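Local coordinates for putative extracellular solute-binding protein (Bordetella bronchiseptica, PDB 4P56) that probably captures mandelate or related small carboxylates in the periplasm, as the solute-binding component of a TRAP transport system, at residues I143-P148 against S235-V240. Numbering follows the deposited sequence.
With RMN ((R)-mandelic acid), chain D.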
ATOM      1  N   ILE A 143      -7.311  -6.801   1.835  1.00  7.32           N
ATOM      2  CA  ILE A 143      -6.606  -5.580   1.545  1.00  6.87           C
ATOM      3  C   ILE A 143      -5.691  -5.308   2.728  1.00  7.03           C
ATOM      4  O   ILE A 143      -6.006  -5.648   3.857  1.00  8.39           O
ATOM      5  CB  ILE A 143      -7.582  -4.398   1.361  1.00  9.02           C
ATOM      6  CG1 ILE A 143      -8.378  -4.553   0.070  1.00  7.73           C
ATOM      7  CG2 ILE A 143      -6.830  -3.078   1.370  1.00 14.62           C
ATOM      8  CD1 ILE A 143      -9.590  -3.586  -0.018  1.00 20.10           C
ATOM      9  N   TYR A 144      -4.556  -4.697   2.463  1.00  8.34           N
ATOM     10  CA  TYR A 144      -3.668  -4.233   3.510  1.00  7.96           C
ATOM     11  C   TYR A 144      -3.105  -2.871   3.065  1.00  6.68           C
ATOM     12  O   TYR A 144      -3.281  -2.453   1.932  1.00  6.31           O
ATOM     13  CB  TYR A 144      -2.525  -5.249   3.793  1.00  8.32           C
ATOM     14  CG  TYR A 144      -1.634  -5.566   2.592  1.00  7.08           C
ATOM     15  CD1 TYR A 144      -0.647  -4.698   2.185  1.00  6.84           C
ATOM     16  CD2 TYR A 144      -1.800  -6.726   1.876  1.00 11.28           C
ATOM     17  CE1 TYR A 144       0.154  -4.976   1.094  1.00  9.38           C
ATOM     18  CE2 TYR A 144      -1.005  -7.021   0.778  1.00 13.05           C
ATOM     19  CZ  TYR A 144      -0.036  -6.135   0.390  1.00  9.78           C
ATOM     20  OH  TYR A 144       0.760  -6.415  -0.701  1.00 11.93           O
ATOM     21  N   ALA A 145      -2.404  -2.212   3.971  1.00 10.59           N
ATOM     22  CA  ALA A 145      -1.791  -0.914   3.673  1.00 11.52           C
ATOM     23  C   ALA A 145      -0.387  -0.956   4.204  1.00 14.92           C
ATOM     24  O   ALA A 145      -0.116  -1.714   5.137  1.00 11.47           O
ATOM     25  CB  ALA A 145      -2.559   0.183   4.348  1.00 14.47           C
ATOM     26  N   HIS A 146       0.514  -0.155   3.640  1.00 13.33           N
ATOM     27  CA  HIS A 146       1.825  -0.034   4.243  1.00 12.93           C
ATOM     28  C   HIS A 146       1.831   1.036   5.342  1.00 13.02           C
ATOM     29  O   HIS A 146       0.782   1.586   5.698  1.00 12.40           O
ATOM     30  CB  HIS A 146       2.938   0.151   3.179  1.00 10.35           C
ATOM     31  CG  HIS A 146       2.923   1.449   2.402  1.00  8.20           C
ATOM     32  ND1 HIS A 146       2.969   2.702   2.989  1.00  9.76           N
ATOM     33  CD2 HIS A 146       3.035   1.671   1.066  1.00 10.58           C
ATOM     34  CE1 HIS A 146       3.041   3.628   2.051  1.00 10.57           C
ATOM     35  NE2 HIS A 146       3.082   3.028   0.867  1.00  9.02           N
ATOM     36  N   GLY A 147       3.002   1.321   5.880  1.00 15.31           N
ATOM     37  CA  GLY A 147       3.096   2.246   6.988  1.00 10.87           C
ATOM     38  C   GLY A 147       3.061   3.687   6.547  1.00 13.01           C
ATOM     39  O   GLY A 147       2.780   3.982   5.389  1.00 14.47           O
ATOM     40  N   PRO A 148       3.325   4.600   7.485  1.00 11.56           N
ATOM     41  CA  PRO A 148       3.333   6.034   7.229  1.00 11.75           C
ATOM     42  C   PRO A 148       4.285   6.372   6.091  1.00  8.63           C
ATOM     43  O   PRO A 148       5.445   5.947   6.117  1.00 11.76           O
ATOM     44  CB  PRO A 148       3.890   6.630   8.526  1.00 15.66           C
ATOM     45  CG  PRO A 148       3.729   5.598   9.554  1.00 19.03           C
ATOM     46  CD  PRO A 148       3.610   4.271   8.895  1.00 10.56           C
ATOM     47  N   SER A 235      -0.472   7.108   2.515  1.00 12.80           N
ATOM     48  CA  SER A 235      -0.145   5.695   2.519  1.00 10.91           C
ATOM     49  C   SER A 235      -0.703   5.093   1.223  1.00 12.35           C
ATOM     50  O   SER A 235      -1.169   5.826   0.354  1.00  9.08           O
ATOM     51  CB  SER A 235      -0.709   5.022   3.777  1.00 15.26           C
ATOM     52  OG  SER A 235      -0.348   3.658   3.794  1.00 16.93           O
ATOM     53  N   ASP A 236      -0.655   3.776   1.099  1.00  7.55           N
ATOM     54  CA  ASP A 236      -1.114   3.077  -0.112  1.00  7.17           C
ATOM     55  C   ASP A 236      -1.697   1.758   0.360  1.00 15.23           C
ATOM     56  O   ASP A 236      -1.290   1.234   1.416  1.00 10.44           O
ATOM     57  CB  ASP A 236       0.042   2.819  -1.081  1.00 12.37           C
ATOM     58  CG  ASP A 236      -0.396   2.082  -2.347  1.00 16.19           C
ATOM     59  OD1 ASP A 236      -1.564   2.249  -2.816  1.00 13.39           O
ATOM     60  OD2 ASP A 236       0.441   1.304  -2.873  1.00 18.47           O
ATOM     61  N   THR A 237      -2.679   1.249  -0.385  1.00  9.62           N
ATOM     62  CA  THR A 237      -3.309  -0.021  -0.037  1.00  8.92           C
ATOM     63  C   THR A 237      -3.022  -0.984  -1.165  1.00  8.33           C
ATOM     64  O   THR A 237      -2.922  -0.569  -2.304  1.00  8.67           O
ATOM     65  CB  THR A 237      -4.832   0.116   0.197  1.00  9.42           C
ATOM     66  OG1 THR A 237      -5.445   0.844  -0.873  1.00 11.69           O
ATOM     67  CG2 THR A 237      -5.117   0.884   1.522  1.00 11.17           C
ATOM     68  N   HIS A 238      -2.886  -2.255  -0.833  1.00  7.66           N
ATOM     69  CA  HIS A 238      -2.805  -3.291  -1.826  1.00  7.29           C
ATOM     70  C   HIS A 238      -3.959  -4.259  -1.641  1.00  8.50           C
ATOM     71  O   HIS A 238      -4.510  -4.378  -0.548  1.00  8.51           O
ATOM     72  CB  HIS A 238      -1.499  -4.078  -1.653  1.00  6.99           C
ATOM     73  CG  HIS A 238      -0.265  -3.297  -1.944  1.00  7.47           C
ATOM     74  ND1 HIS A 238       0.994  -3.839  -1.788  1.00  7.60           N
ATOM     75  CD2 HIS A 238      -0.077  -2.012  -2.336  1.00  8.09           C
ATOM     76  CE1 HIS A 238       1.902  -2.932  -2.104  1.00 10.81           C
ATOM     77  NE2 HIS A 238       1.276  -1.815  -2.435  1.00  8.55           N
ATOM     78  N   ALA A 239      -4.293  -4.981  -2.697  1.00  6.99           N
ATOM     79  CA  ALA A 239      -5.305  -6.034  -2.615  1.00  6.88           C
ATOM     80  C   ALA A 239      -4.669  -7.391  -2.887  1.00  9.80           C
ATOM     81  O   ALA A 239      -3.840  -7.514  -3.769  1.00  6.61           O
ATOM     82  CB  ALA A 239      -6.422  -5.774  -3.616  1.00  7.52           C
ATOM     83  N   VAL A 240      -5.074  -8.420  -2.137  1.00  6.51           N
ATOM     84  CA  VAL A 240      -4.715  -9.779  -2.514  1.00  7.64           C
ATOM     85  C   VAL A 240      -5.946 -10.417  -3.222  1.00  8.86           C
ATOM     86  O   VAL A 240      -7.065 -10.415  -2.685  1.00 10.50           O
ATOM     87  CB  VAL A 240      -4.291 -10.586  -1.289  1.00  6.21           C
ATOM     88  CG1 VAL A 240      -4.050 -12.040  -1.682  1.00 14.11           C
ATOM     89  CG2 VAL A 240      -3.040  -9.982  -0.687  1.00  7.18           C
TER
HETATM   90  C1  RMN D 401       4.684   0.498  -2.809  1.00 12.00           C
HETATM   91  C2  RMN D 401       4.789  -0.787  -3.320  1.00 11.00           C
HETATM   92  C3  RMN D 401       5.680  -1.693  -2.773  1.00 11.09           C
HETATM   93  C4  RMN D 401       6.510  -1.313  -1.732  1.00 16.28           C
HETATM   94  C5  RMN D 401       6.419  -0.021  -1.223  1.00 17.20           C
HETATM   95  C6  RMN D 401       5.506   0.871  -1.763  1.00 18.17           C
HETATM   96  C7  RMN D 401       3.726   1.485  -3.419  1.00 16.67           C
HETATM   97  C10 RMN D 401       4.510   2.481  -4.221  1.00  7.00           C
HETATM   98  O8  RMN D 401       3.042   2.221  -2.478  1.00 25.74           O
HETATM   99  O11 RMN D 401       4.968   3.556  -3.704  1.00 12.19           O
HETATM  100  O12 RMN D 401       4.775   2.217  -5.432  1.00 11.61           O
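Tyr144 and His238 form a hydrogen-bonded antiparallel pair, Tyr144 N to His238 O and His238 N to Tyr144 O, and their side chains leave the same face of the sheet to meet again through a third hydrogen bond. Tyr144 OH and His238 ND1 lie 2.8 Å apart, with the hydroxyl in the plane of the imidazole. The tyrosine gets there because its CG sits between the backbone N and the carbonyl carbon (chi1 59°), which swings the ring across its partner until His238 CB rests over one face, 3.2 Å from Tyr144 CZ. The two ring planes are inclined at 64°. Val240 CG2 packs against the tyrosine edge at CE2.

The pair illustrates how a second-shell residue can orient a first-shell one: the hydroxyl helps fix the rotation of the imidazole, whose other nitrogen, NE2, makes a weak hydrogen bond to Asp236 OD2, while the ring turns its edge toward C2 of the bound (R)-mandelate. Asp236 OD2 takes the ligand's O8 hydroxyl at 2.8 Å and is also hydrogen-bonded to Ser91 OG.

Beyond the paired strands, His146 N still donates a hydrogen bond to Asp236 O at 3.2 Å. The His146 ring, its ND1 tied in plane to Gly147 O at 2.7 Å, presents its NE2 edge to ligand O8 at 3.4 Å, while Asp236 N lies over one face. Ser235 OG donates a hydrogen bond to His146 O from well above the carbonyl plane.

On the reverse face Ile143, Ala145, Thr237 and Ala239 pack together, and Ile143 and Ala145 touch helix 114-129. Helices 40-56 and 263-285 flank Tyr144, with Phe45 and Trp274 meeting its ring. Strand 237-242 runs centrally between strands 139-145 and 87-91 in a three-stranded antiparallel sheet, and His146, Asp236 and His238 line the mandelate pocket of this family 7 solute-binding protein.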